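Local atomic coordinates of DUF3299 domain-containing protein (Pseudomonas aeruginosa, PDB entry 4HSP), a protein that is of unknown function but belongs to the DUF3299 family, probably carries a signal sequence in its natural form, and adopts a mixed beta-sheet fold probably related to OB domains. Residues Pro22-Asp27 with Ile87-Pro92; Gly61-Leu66 with Gln113-Glu118; Thr75-Val80 with Val100-Gly105. All blocks are in the same frame, centred on the assembly; numbering follows the deposited sequence.

Interaction 1 of 3, residues Pro22-Asp27 with Ile87-Pro92; sequences PLPIHD and IHVPPP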
ATOM      1  N   PRO A  22      -6.423  15.392 -13.657  1.00 50.70           N
ATOM      2  CA  PRO A  22      -5.952  14.043 -13.310  1.00 49.79           C
ATOM      3  C   PRO A  22      -7.078  13.143 -12.783  1.00 54.53           C
ATOM      4  O   PRO A  22      -6.903  11.927 -12.796  1.00 56.65           O
ATOM      5  CB  PRO A  22      -4.892  14.314 -12.228  1.00 50.19           C
ATOM      6  CG  PRO A  22      -4.496  15.722 -12.417  1.00 53.47           C
ATOM      7  CD  PRO A  22      -5.795  16.395 -12.781  1.00 50.76           C
ATOM      8  N   LEU A  23      -8.209  13.734 -12.304  1.00 48.32           N
ATOM      9  CA  LEU A  23      -9.403  13.033 -11.835  1.00 47.34           C
ATOM     10  C   LEU A  23     -10.569  13.380 -12.735  1.00 51.66           C
ATOM     11  O   LEU A  23     -11.269  14.354 -12.439  1.00 51.97           O
ATOM     12  CB  LEU A  23      -9.749  13.402 -10.389  1.00 47.98           C
ATOM     13  CG  LEU A  23      -9.022  12.679  -9.289  1.00 52.43           C
ATOM     14  CD1 LEU A  23      -9.135  13.463  -8.010  1.00 52.77           C
ATOM     15  CD2 LEU A  23      -9.558  11.241  -9.129  1.00 51.41           C
ATOM     16  N   PRO A  24     -10.790  12.629 -13.844  1.00 48.53           N
ATOM     17  CA  PRO A  24     -11.896  12.963 -14.764  1.00 48.63           C
ATOM     18  C   PRO A  24     -13.290  12.987 -14.137  1.00 51.44           C
ATOM     19  O   PRO A  24     -13.575  12.250 -13.207  1.00 52.73           O
ATOM     20  CB  PRO A  24     -11.854  11.837 -15.804  1.00 50.52           C
ATOM     21  CG  PRO A  24     -10.562  11.252 -15.701  1.00 54.13           C
ATOM     22  CD  PRO A  24     -10.013  11.479 -14.341  1.00 49.90           C
ATOM     23  N   ILE A  25     -14.184  13.777 -14.721  1.00 46.32           N
ATOM     24  CA  ILE A  25     -15.581  13.830 -14.316  1.00 46.61           C
ATOM     25  C   ILE A  25     -16.186  12.442 -14.524  1.00 53.50           C
ATOM     26  O   ILE A  25     -15.694  11.668 -15.361  1.00 53.92           O
ATOM     27  CB  ILE A  25     -16.376  14.937 -15.043  1.00 48.27           C
ATOM     28  CG1 ILE A  25     -16.281  14.803 -16.570  1.00 46.95           C
ATOM     29  CG2 ILE A  25     -15.945  16.324 -14.544  1.00 46.16           C
ATOM     30  CD1 ILE A  25     -17.484  15.475 -17.345  1.00 45.40           C
ATOM     31  N   HIS A  26     -17.184  12.120 -13.717  1.00 51.58           N
ATOM     32  CA  HIS A  26     -17.859  10.833 -13.664  1.00 54.54           C
ATOM     33  C   HIS A  26     -18.304  10.316 -15.035  1.00 58.20           C
ATOM     34  O   HIS A  26     -18.036   9.162 -15.366  1.00 57.51           O
ATOM     35  CB  HIS A  26     -19.071  10.942 -12.736  1.00 57.99           C
ATOM     36  CG  HIS A  26     -19.845   9.679 -12.612  1.00 63.90           C
ATOM     37  ND1 HIS A  26     -19.434   8.667 -11.768  1.00 66.65           N
ATOM     38  CD2 HIS A  26     -21.010   9.319 -13.206  1.00 68.60           C
ATOM     39  CE1 HIS A  26     -20.362   7.727 -11.857  1.00 68.58           C
ATOM     40  NE2 HIS A  26     -21.319   8.066 -12.735  1.00 69.85           N
ATOM     41  N   ASP A  27     -18.988  11.148 -15.814  1.00 55.31           N
ATOM     42  CA  ASP A  27     -19.473  10.720 -17.118  1.00 56.57           C
ATOM     43  C   ASP A  27     -18.317  10.350 -18.068  1.00 59.64           C
ATOM     44  O   ASP A  27     -18.431   9.356 -18.772  1.00 59.49           O
ATOM     45  CB  ASP A  27     -20.391  11.784 -17.712  1.00 59.29           C
ATOM     46  CG  ASP A  27     -21.724  11.911 -16.980  1.00 75.49           C
ATOM     47  OD1 ASP A  27     -22.052  11.009 -16.154  1.00 78.10           O
ATOM     48  OD2 ASP A  27     -22.459  12.887 -17.254  1.00 83.07           O
ATOM     49  N   ILE A  87      -3.967   3.069 -13.836  1.00 67.56           N
ATOM     50  CA  ILE A  87      -4.562   2.033 -12.987  1.00 67.57           C
ATOM     51  C   ILE A  87      -5.897   2.466 -12.391  1.00 68.52           C
ATOM     52  O   ILE A  87      -6.907   1.805 -12.626  1.00 70.08           O
ATOM     53  CB  ILE A  87      -3.541   1.646 -11.871  1.00 72.03           C
ATOM     54  CG1 ILE A  87      -2.251   1.040 -12.477  1.00 72.71           C
ATOM     55  CG2 ILE A  87      -4.151   0.735 -10.796  1.00 75.11           C
ATOM     56  CD1 ILE A  87      -1.068   1.932 -12.310  1.00 84.96           C
ATOM     57  N   HIS A  88      -5.894   3.528 -11.588  1.00 62.61           N
ATOM     58  CA  HIS A  88      -7.083   4.019 -10.898  1.00 62.76           C
ATOM     59  C   HIS A  88      -7.813   5.108 -11.683  1.00 61.66           C
ATOM     60  O   HIS A  88      -9.020   5.265 -11.525  1.00 61.80           O
ATOM     61  CB  HIS A  88      -6.714   4.513  -9.492  1.00 65.11           C
ATOM     62  CG  HIS A  88      -6.226   3.411  -8.591  1.00 71.34           C
ATOM     63  ND1 HIS A  88      -5.070   3.553  -7.835  1.00 73.79           N
ATOM     64  CD2 HIS A  88      -6.750   2.183  -8.361  1.00 75.61           C
ATOM     65  CE1 HIS A  88      -4.934   2.418  -7.176  1.00 75.33           C
ATOM     66  NE2 HIS A  88      -5.917   1.559  -7.472  1.00 76.82           N
ATOM     67  N   VAL A  89      -7.095   5.822 -12.541  1.00 54.88           N
ATOM     68  CA  VAL A  89      -7.620   6.865 -13.420  1.00 53.38           C
ATOM     69  C   VAL A  89      -7.058   6.622 -14.819  1.00 56.46           C
ATOM     70  O   VAL A  89      -6.023   5.955 -14.919  1.00 56.08           O
ATOM     71  CB  VAL A  89      -7.257   8.304 -12.916  1.00 55.64           C
ATOM     72  CG1 VAL A  89      -8.054   8.697 -11.663  1.00 55.69           C
ATOM     73  CG2 VAL A  89      -5.753   8.460 -12.697  1.00 54.31           C
ATOM     74  N   PRO A  90      -7.632   7.212 -15.896  1.00 52.04           N
ATOM     75  CA  PRO A  90      -7.048   7.024 -17.244  1.00 51.00           C
ATOM     76  C   PRO A  90      -5.588   7.471 -17.382  1.00 52.47           C
ATOM     77  O   PRO A  90      -5.147   8.364 -16.662  1.00 50.74           O
ATOM     78  CB  PRO A  90      -7.934   7.903 -18.139  1.00 52.04           C
ATOM     79  CG  PRO A  90      -9.227   7.966 -17.436  1.00 57.06           C
ATOM     80  CD  PRO A  90      -8.893   7.978 -15.966  1.00 53.23           C
ATOM     81  N   PRO A  91      -4.822   6.883 -18.331  1.00 50.31           N
ATOM     82  CA  PRO A  91      -3.430   7.333 -18.533  1.00 49.94           C
ATOM     83  C   PRO A  91      -3.315   8.830 -18.867  1.00 55.58           C
ATOM     84  O   PRO A  91      -4.205   9.371 -19.551  1.00 56.78           O
ATOM     85  CB  PRO A  91      -2.972   6.517 -19.753  1.00 51.73           C
ATOM     86  CG  PRO A  91      -3.872   5.389 -19.835  1.00 56.56           C
ATOM     87  CD  PRO A  91      -5.179   5.805 -19.274  1.00 52.09           C
ATOM     88  N   PRO A  92      -2.203   9.509 -18.466  1.00 51.52           N
ATOM     89  CA  PRO A  92      -2.006  10.920 -18.877  1.00 49.21           C
ATOM     90  C   PRO A  92      -1.744  11.037 -20.388  1.00 53.19           C
ATOM     91  O   PRO A  92      -1.485  10.001 -21.017  1.00 53.42           O
ATOM     92  CB  PRO A  92      -0.743  11.347 -18.095  1.00 49.79           C
ATOM     93  CG  PRO A  92      -0.466  10.281 -17.128  1.00 55.95           C
ATOM     94  CD  PRO A  92      -1.050   9.018 -17.683  1.00 53.00           C
TER
HETATM   95  O   HOH W   1      -6.364  10.887 -15.402  1.00 58.32           O
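V89 and P90 carry the contact between the loop 22-25 and residues 87-92, together with one bridging water. At the start of 87-92, I87 and H88 face other copies of the protein: the H88 ring meets Y112 of the second subunit and packs on its P114. V89 is the first residue to engage 22-27. Its CB bond points toward that segment, and CG1, anti to the carbonyl carbon (chi1 -72°), touches CD2 of L23 at 3.9 Å as the two side chains cross obliquely. The same methyl lies 3.6 Å from the carbonyl O of P22, which sits over the whole isopropyl group. P90 follows, meeting P24 tip to tip, with P90 CD 3.7 Å from P24 CG. No direct hydrogen bond joins the segments; instead water 1 donates to both carbonyls, reaching P22 O at 2.9 Å and P90 O at 3.1 Å, and so satisfies two backbone acceptors beside the proline pair. Farther on, P91 packs on S40 and C86, and P92 O accepts a hydrogen bond from Q41. From the other segment, P24 O receives the hydroxyl of Y145 of the second subunit. This is loop-to-loop packing at a subunit interface: a proline-rich connection between strands 73-80 and 98-102 meets the extended lead-in to helix 26-34, whose N-cap position is I25.

Interaction 2 of 3, residues Gly61-Leu66 with Gln113-Glu118; sequences GYIVPL and QPFWVE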
ATOM      1  N   GLY A  61       8.187  12.123 -10.064  1.00 47.94           N
ATOM      2  CA  GLY A  61       6.978  11.417 -10.469  1.00 46.59           C
ATOM      3  C   GLY A  61       6.709  10.107  -9.761  1.00 51.28           C
ATOM      4  O   GLY A  61       7.404   9.749  -8.816  1.00 50.62           O
ATOM      5  N   TYR A  62       5.652   9.413 -10.203  1.00 46.44           N
ATOM      6  CA  TYR A  62       5.232   8.134  -9.657  1.00 46.17           C
ATOM      7  C   TYR A  62       5.557   7.028 -10.644  1.00 49.88           C
ATOM      8  O   TYR A  62       5.589   7.260 -11.851  1.00 48.70           O
ATOM      9  CB  TYR A  62       3.716   8.184  -9.318  1.00 45.82           C
ATOM     10  CG  TYR A  62       3.465   8.945  -8.035  1.00 44.78           C
ATOM     11  CD1 TYR A  62       3.539   8.307  -6.799  1.00 47.22           C
ATOM     12  CD2 TYR A  62       3.267  10.330  -8.045  1.00 43.89           C
ATOM     13  CE1 TYR A  62       3.330   9.005  -5.612  1.00 47.72           C
ATOM     14  CE2 TYR A  62       3.036  11.035  -6.862  1.00 44.02           C
ATOM     15  CZ  TYR A  62       3.073  10.365  -5.647  1.00 50.61           C
ATOM     16  OH  TYR A  62       2.906  11.027  -4.458  1.00 52.62           O
ATOM     17  N   ILE A  63       5.862   5.835 -10.127  1.00 50.38           N
ATOM     18  CA  ILE A  63       6.281   4.701 -10.952  1.00 50.86           C
ATOM     19  C   ILE A  63       5.142   3.680 -11.187  1.00 55.87           C
ATOM     20  O   ILE A  63       4.521   3.222 -10.226  1.00 54.56           O
ATOM     21  CB  ILE A  63       7.494   4.040 -10.292  1.00 54.58           C
ATOM     22  CG1 ILE A  63       8.712   5.008 -10.316  1.00 53.84           C
ATOM     23  CG2 ILE A  63       7.799   2.662 -10.921  1.00 54.78           C
ATOM     24  CD1 ILE A  63      10.006   4.445  -9.575  1.00 57.96           C
ATOM     25  N   VAL A  64       4.851   3.414 -12.498  1.00 52.71           N
ATOM     26  CA  VAL A  64       3.928   2.420 -13.026  1.00 52.76           C
ATOM     27  C   VAL A  64       4.820   1.287 -13.545  1.00 58.59           C
ATOM     28  O   VAL A  64       5.375   1.413 -14.637  1.00 58.21           O
ATOM     29  CB  VAL A  64       2.945   2.963 -14.097  1.00 55.86           C
ATOM     30  CG1 VAL A  64       1.975   1.871 -14.540  1.00 55.87           C
ATOM     31  CG2 VAL A  64       2.171   4.170 -13.579  1.00 54.78           C
ATOM     32  N   PRO A  65       5.015   0.198 -12.761  1.00 57.68           N
ATOM     33  CA  PRO A  65       5.943  -0.863 -13.187  1.00 59.12           C
ATOM     34  C   PRO A  65       5.500  -1.608 -14.436  1.00 63.02           C
ATOM     35  O   PRO A  65       4.299  -1.848 -14.629  1.00 61.31           O
ATOM     36  CB  PRO A  65       5.996  -1.799 -11.980  1.00 61.90           C
ATOM     37  CG  PRO A  65       4.805  -1.511 -11.201  1.00 64.52           C
ATOM     38  CD  PRO A  65       4.446  -0.096 -11.427  1.00 58.85           C
ATOM     39  N   LEU A  66       6.491  -1.979 -15.280  1.00 59.00           N
ATOM     40  CA  LEU A  66       6.235  -2.680 -16.536  1.00 58.29           C
ATOM     41  C   LEU A  66       6.986  -3.993 -16.639  1.00 64.84           C
ATOM     42  O   LEU A  66       6.548  -4.876 -17.369  1.00 65.50           O
ATOM     43  CB  LEU A  66       6.624  -1.794 -17.733  1.00 56.46           C
ATOM     44  CG  LEU A  66       5.838  -0.521 -17.967  1.00 57.46           C
ATOM     45  CD1 LEU A  66       6.404   0.224 -19.134  1.00 56.77           C
ATOM     46  CD2 LEU A  66       4.377  -0.796 -18.203  1.00 57.18           C
ATOM     47  N   GLN A 113       5.293   6.000  -2.989  1.00 61.45           N
ATOM     48  CA  GLN A 113       5.899   7.327  -2.853  1.00 59.33           C
ATOM     49  C   GLN A 113       6.390   7.840  -4.195  1.00 59.18           C
ATOM     50  O   GLN A 113       6.629   7.020  -5.104  1.00 56.65           O
ATOM     51  CB  GLN A 113       7.066   7.259  -1.840  1.00 61.89           C
ATOM     52  CG  GLN A 113       8.313   6.559  -2.351  1.00 70.22           C
ATOM     53  CD  GLN A 113       9.178   6.070  -1.236  1.00 78.60           C
ATOM     54  OE1 GLN A 113       9.689   6.833  -0.415  1.00 76.88           O
ATOM     55  NE2 GLN A 113       9.360   4.778  -1.195  1.00 70.52           N
ATOM     56  N   PRO A 114       6.571   9.186  -4.340  1.00 52.91           N
ATOM     57  CA  PRO A 114       7.151   9.689  -5.582  1.00 50.15           C
ATOM     58  C   PRO A 114       8.663   9.518  -5.545  1.00 53.29           C
ATOM     59  O   PRO A 114       9.256   9.310  -4.475  1.00 54.18           O
ATOM     60  CB  PRO A 114       6.724  11.160  -5.606  1.00 50.32           C
ATOM     61  CG  PRO A 114       6.425  11.515  -4.197  1.00 55.31           C
ATOM     62  CD  PRO A 114       6.412  10.281  -3.354  1.00 53.04           C
ATOM     63  N   PHE A 115       9.278   9.589  -6.718  1.00 49.05           N
ATOM     64  CA  PHE A 115      10.720   9.482  -6.900  1.00 49.49           C
ATOM     65  C   PHE A 115      11.262  10.577  -7.780  1.00 51.51           C
ATOM     66  O   PHE A 115      10.507  11.208  -8.497  1.00 50.08           O
ATOM     67  CB  PHE A 115      11.065   8.144  -7.569  1.00 52.11           C
ATOM     68  CG  PHE A 115      10.856   6.932  -6.706  1.00 54.94           C
ATOM     69  CD1 PHE A 115       9.598   6.340  -6.599  1.00 56.17           C
ATOM     70  CD2 PHE A 115      11.918   6.358  -6.023  1.00 57.84           C
ATOM     71  CE1 PHE A 115       9.401   5.223  -5.790  1.00 57.52           C
ATOM     72  CE2 PHE A 115      11.716   5.244  -5.208  1.00 61.59           C
ATOM     73  CZ  PHE A 115      10.457   4.687  -5.097  1.00 58.89           C
ATOM     74  N   TRP A 116      12.583  10.781  -7.720  1.00 49.61           N
ATOM     75  CA  TRP A 116      13.406  11.569  -8.630  1.00 49.66           C
ATOM     76  C   TRP A 116      14.051  10.563  -9.598  1.00 51.91           C
ATOM     77  O   TRP A 116      14.695   9.616  -9.149  1.00 49.74           O
ATOM     78  CB  TRP A 116      14.497  12.392  -7.890  1.00 49.78           C
ATOM     79  CG  TRP A 116      13.981  13.597  -7.171  1.00 50.14           C
ATOM     80  CD1 TRP A 116      13.839  13.755  -5.820  1.00 53.32           C
ATOM     81  CD2 TRP A 116      13.464  14.789  -7.773  1.00 48.86           C
ATOM     82  NE1 TRP A 116      13.213  14.949  -5.548  1.00 52.51           N
ATOM     83  CE2 TRP A 116      12.979  15.610  -6.729  1.00 52.74           C
ATOM     84  CE3 TRP A 116      13.356  15.243  -9.100  1.00 49.18           C
ATOM     85  CZ2 TRP A 116      12.434  16.875  -6.968  1.00 50.68           C
ATOM     86  CZ3 TRP A 116      12.804  16.492  -9.337  1.00 49.35           C
ATOM     87  CH2 TRP A 116      12.318  17.279  -8.285  1.00 49.58           C
ATOM     88  N   VAL A 117      13.806  10.715 -10.903  1.00 50.04           N
ATOM     89  CA  VAL A 117      14.440   9.875 -11.926  1.00 51.29           C
ATOM     90  C   VAL A 117      15.435  10.769 -12.717  1.00 57.08           C
ATOM     91  O   VAL A 117      15.016  11.714 -13.383  1.00 56.11           O
ATOM     92  CB  VAL A 117      13.444   9.144 -12.874  1.00 52.74           C
ATOM     93  CG1 VAL A 117      14.205   8.345 -13.922  1.00 53.32           C
ATOM     94  CG2 VAL A 117      12.475   8.247 -12.108  1.00 51.35           C
ATOM     95  N   GLU A 118      16.727  10.463 -12.629  1.00 56.06           N
ATOM     96  CA  GLU A 118      17.811  11.145 -13.345  1.00 57.13           C
ATOM     97  C   GLU A 118      18.376  10.230 -14.394  1.00 62.95           C
ATOM     98  O   GLU A 118      18.588   9.049 -14.112  1.00 64.81           O
ATOM     99  CB  GLU A 118      18.959  11.534 -12.380  1.00 60.02           C
ATOM    100  CG  GLU A 118      18.531  12.344 -11.167  1.00 74.63           C
ATOM    101  CD  GLU A 118      19.620  12.645 -10.156  1.00 97.89           C
ATOM    102  OE1 GLU A 118      20.810  12.644 -10.547  1.00 83.96           O
ATOM    103  OE2 GLU A 118      19.282  12.911  -8.979  1.00 98.14           O
TER
HETATM  104  O   HOH W   2       5.986   5.589  -7.146  1.00 49.20           O
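The side chains of residues 61-66 and 113-118 meet in two ring contacts beside a small backbone pairing. G61 and F115 form an antiparallel hydrogen-bonded pair: G61 N donates to F115 O at 2.9 Å, while F115 N returns a straighter bond to G61 O at 2.8 Å, both lying nearly along the C=O axes. Next to this pair, Y62 starts away from the other strand, but with CG anti to the carbonyl carbon (chi1 -77°) its ring comes back alongside P114, the two side chains pointing the same way. P114 CB stands over one face of the phenol in a CH-pi contact, 4.0 Å from the Y62 ring centroid, and P114 CG comes within 3.6 Å of Y62 OH. I63 points toward 113-118 instead. Its CG1 is likewise anti to the carbonyl carbon (chi1 -66°), and the extended chi2 carries CD1 over the face of the F115 ring, 3.6 Å from F115 CD1, so that the two side chains cross at about a right angle. F115 has the same kind of first torsion (chi1 -70°), and at the edge of its ring, in plane, lies water 2. This water accepts from I63 N at 3.0 Å and donates to Q113 O, bridging I63 and that loop residue beside the direct pair. H88 of the second subunit packs against Y62 and Q113, while F115 also touches V142. Such a short antiparallel bridge, extended by a water, joins strands 55-68 and 115-118 of the mixed beta sheet, consistent with the protein's OB-clan assignment.

Interaction 3 of 3, residues Thr75-Val80 with Val100-Gly105; sequences TEFLLV and VKTAKG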
ATOM      1  N   THR A  75      12.617  -2.805 -13.297  1.00 71.40           N
ATOM      2  CA  THR A  75      13.691  -2.316 -14.150  1.00 69.88           C
ATOM      3  C   THR A  75      13.165  -1.562 -15.367  1.00 68.90           C
ATOM      4  O   THR A  75      13.953  -0.910 -16.042  1.00 68.97           O
ATOM      5  CB  THR A  75      14.589  -3.476 -14.544  1.00 77.07           C
ATOM      6  OG1 THR A  75      13.782  -4.517 -15.100  1.00 76.94           O
ATOM      7  CG2 THR A  75      15.414  -3.991 -13.361  1.00 73.66           C
ATOM      8  N   GLU A  76      11.850  -1.652 -15.656  1.00 62.62           N
ATOM      9  CA  GLU A  76      11.193  -0.913 -16.744  1.00 59.58           C
ATOM     10  C   GLU A  76       9.878  -0.387 -16.227  1.00 61.21           C
ATOM     11  O   GLU A  76       9.106  -1.117 -15.619  1.00 62.67           O
ATOM     12  CB  GLU A  76      11.004  -1.734 -18.037  1.00 61.50           C
ATOM     13  CG  GLU A  76      12.303  -2.038 -18.777  1.00 71.01           C
ATOM     14  CD  GLU A  76      12.198  -2.831 -20.068  1.00 91.01           C
ATOM     15  OE1 GLU A  76      11.354  -2.480 -20.925  1.00 81.40           O
ATOM     16  OE2 GLU A  76      13.000  -3.776 -20.245  1.00 96.08           O
ATOM     17  N   PHE A  77       9.633   0.894 -16.415  1.00 55.17           N
ATOM     18  CA  PHE A  77       8.412   1.489 -15.914  1.00 51.66           C
ATOM     19  C   PHE A  77       8.041   2.770 -16.618  1.00 55.93           C
ATOM     20  O   PHE A  77       8.870   3.371 -17.295  1.00 55.96           O
ATOM     21  CB  PHE A  77       8.553   1.765 -14.405  1.00 51.85           C
ATOM     22  CG  PHE A  77       9.646   2.716 -13.999  1.00 51.35           C
ATOM     23  CD1 PHE A  77       9.401   4.086 -13.911  1.00 50.46           C
ATOM     24  CD2 PHE A  77      10.904   2.236 -13.632  1.00 54.24           C
ATOM     25  CE1 PHE A  77      10.392   4.964 -13.476  1.00 50.77           C
ATOM     26  CE2 PHE A  77      11.897   3.111 -13.197  1.00 57.58           C
ATOM     27  CZ  PHE A  77      11.630   4.472 -13.103  1.00 53.30           C
ATOM     28  N   LEU A  78       6.785   3.219 -16.404  1.00 52.50           N
ATOM     29  CA  LEU A  78       6.327   4.535 -16.850  1.00 48.83           C
ATOM     30  C   LEU A  78       6.446   5.500 -15.675  1.00 50.04           C
ATOM     31  O   LEU A  78       6.027   5.165 -14.564  1.00 48.67           O
ATOM     32  CB  LEU A  78       4.879   4.518 -17.373  1.00 47.14           C
ATOM     33  CG  LEU A  78       4.494   3.535 -18.496  1.00 52.00           C
ATOM     34  CD1 LEU A  78       2.980   3.595 -18.767  1.00 50.19           C
ATOM     35  CD2 LEU A  78       5.302   3.782 -19.811  1.00 51.74           C
ATOM     36  N   LEU A  79       7.063   6.670 -15.911  1.00 46.50           N
ATOM     37  CA  LEU A  79       7.132   7.787 -14.979  1.00 44.91           C
ATOM     38  C   LEU A  79       5.999   8.704 -15.369  1.00 48.99           C
ATOM     39  O   LEU A  79       5.864   9.085 -16.537  1.00 47.88           O
ATOM     40  CB  LEU A  79       8.498   8.510 -15.008  1.00 45.12           C
ATOM     41  CG  LEU A  79       8.719   9.562 -13.920  1.00 46.37           C
ATOM     42  CD1 LEU A  79       8.764   8.890 -12.497  1.00 45.94           C
ATOM     43  CD2 LEU A  79       9.978  10.343 -14.196  1.00 42.48           C
ATOM     44  N   VAL A  80       5.118   8.958 -14.409  1.00 45.58           N
ATOM     45  CA  VAL A  80       3.896   9.743 -14.576  1.00 42.79           C
ATOM     46  C   VAL A  80       3.857  10.844 -13.484  1.00 46.63           C
ATOM     47  O   VAL A  80       4.499  10.690 -12.429  1.00 46.09           O
ATOM     48  CB  VAL A  80       2.655   8.795 -14.515  1.00 44.40           C
ATOM     49  CG1 VAL A  80       2.591   7.880 -15.748  1.00 43.32           C
ATOM     50  CG2 VAL A  80       2.680   7.966 -13.236  1.00 44.45           C
ATOM     51  N   VAL A 100      10.900   4.635 -18.798  1.00 55.95           N
ATOM     52  CA  VAL A 100      12.206   4.548 -18.136  1.00 55.91           C
ATOM     53  C   VAL A 100      12.691   3.089 -18.090  1.00 61.86           C
ATOM     54  O   VAL A 100      11.895   2.195 -17.835  1.00 60.11           O
ATOM     55  CB  VAL A 100      12.152   5.160 -16.706  1.00 56.80           C
ATOM     56  CG1 VAL A 100      13.536   5.274 -16.079  1.00 57.19           C
ATOM     57  CG2 VAL A 100      11.450   6.499 -16.697  1.00 54.34           C
ATOM     58  N   LYS A 101      14.007   2.885 -18.366  1.00 61.71           N
ATOM     59  CA  LYS A 101      14.803   1.646 -18.256  1.00 63.22           C
ATOM     60  C   LYS A 101      15.919   1.929 -17.238  1.00 69.67           C
ATOM     61  O   LYS A 101      16.593   2.957 -17.357  1.00 69.07           O
ATOM     62  CB  LYS A 101      15.395   1.185 -19.617  1.00 65.12           C
ATOM     63  CG  LYS A 101      14.369   0.627 -20.598  1.00 66.08           C
ATOM     64  CD  LYS A 101      15.023  -0.063 -21.792  1.00 81.23           C
ATOM     65  CE  LYS A 101      14.023  -0.370 -22.895  1.00101.99           C
ATOM     66  NZ  LYS A 101      14.620  -1.152 -24.020  1.00113.35           N
ATOM     67  N   THR A 102      16.059   1.085 -16.204  1.00 68.65           N
ATOM     68  CA  THR A 102      17.102   1.269 -15.182  1.00 70.56           C
ATOM     69  C   THR A 102      17.853  -0.069 -14.891  1.00 78.56           C
ATOM     70  O   THR A 102      17.229  -1.130 -14.769  1.00 79.23           O
ATOM     71  CB  THR A 102      16.534   1.920 -13.889  1.00 75.56           C
ATOM     72  OG1 THR A 102      17.602   2.162 -12.968  1.00 86.01           O
ATOM     73  CG2 THR A 102      15.454   1.095 -13.205  1.00 68.09           C
ATOM     74  N   ALA A 103      19.182   0.003 -14.785  1.00 77.43           N
ATOM     75  CA  ALA A 103      20.008  -1.155 -14.434  1.00 81.26           C
ATOM     76  C   ALA A 103      19.901  -1.412 -12.918  1.00 90.62           C
ATOM     77  O   ALA A 103      19.801  -2.564 -12.494  1.00 93.33           O
ATOM     78  CB  ALA A 103      21.454  -0.936 -14.855  1.00 83.56           C
ATOM     79  N   LYS A 104      19.899  -0.329 -12.113  1.00 88.72           N
ATOM     80  CA  LYS A 104      19.697  -0.345 -10.659  1.00 89.91           C
ATOM     81  C   LYS A 104      18.182  -0.277 -10.440  1.00 93.56           C
ATOM     82  O   LYS A 104      17.582   0.818 -10.523  1.00 91.09           O
ATOM     83  CB  LYS A 104      20.422   0.840  -9.952  1.00 93.07           C
ATOM     84  CG  LYS A 104      21.918   0.988 -10.200  1.00118.70           C
ATOM     85  CD  LYS A 104      22.405   2.381  -9.776  1.00130.29           C
ATOM     86  CE  LYS A 104      23.914   2.471  -9.739  1.00141.77           C
ATOM     87  NZ  LYS A 104      24.377   3.805  -9.277  1.00148.22           N
ATOM     88  N   GLY A 105      17.570  -1.445 -10.246  1.00 91.02           N
ATOM     89  CA  GLY A 105      16.126  -1.563 -10.077  1.00 88.86           C
ATOM     90  C   GLY A 105      15.551  -0.922  -8.830  1.00 90.40           C
ATOM     91  O   GLY A 105      16.286  -0.578  -7.902  1.00 91.82           O
TER
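Backbone hydrogen bonding between residues 75-80 and 100-105 exemplifies antiparallel pairing at the point where a chain bends. F77 and V100 are a hydrogen-bonded pair: F77 N donates to V100 O at 3.0 Å, and V100 N to F77 O at 2.8 Å, the latter nearly along the C=O axis. A third bond, from T102 N to T75 O (2.9 Å), lies in the carbonyl plane. Between these bonds E76 and K101 form a non-hydrogen-bonded pair, and CA-H...O contacts run from E76 CA to V100 O and from K101 CA to T75 O. These bonds join strands 73-80 and 98-102 within the mixed sheet; the short strand segments run at 124°, far from strictly antiparallel, and the chain turns corners at E76 and at A103-K104. Apolar packing gathers on the face bearing F77 and V100. The crowded first torsion of F77 (chi1 61°) lays its ring alongside V100, whose CB sits over one face, 3.8 Å from the F77 ring centroid. T102 CG2 meets the ring edge, and V117 packs against both F77 and V100. Polar groups mark the E76-K101 face, where the extended side chains run side by side, E76 CG 3.8 Å from K101 CG. Their charged ends do not touch; E76 OE1 bonds instead to Y99 OH. Within the turn, T102 OG1 donates to K104 O at 2.8 Å, from above the carbonyl plane.

Interactions 2 and 3 show how neighbouring contacts can share one sheet: their centres lie about 8 Å apart, and strands 55-68 and 73-80, consecutive in the chain, are adjacent in it. L66 N probably bonds to E76 O and Y62 N to V80 O, while I63 packs on F77. Interaction 3 is nested inside the loop closed by interaction 2. Interaction 1 lies apart, its centre about 19 Å from that of interaction 2 and 23 Å from that of interaction 3; its segments alternate with theirs along the chain, and I87 reaches V64 while P92 reaches V80. Interactions 1 and 2 both lie at the interface with the second subunit, whereas no other chain touches interaction 3.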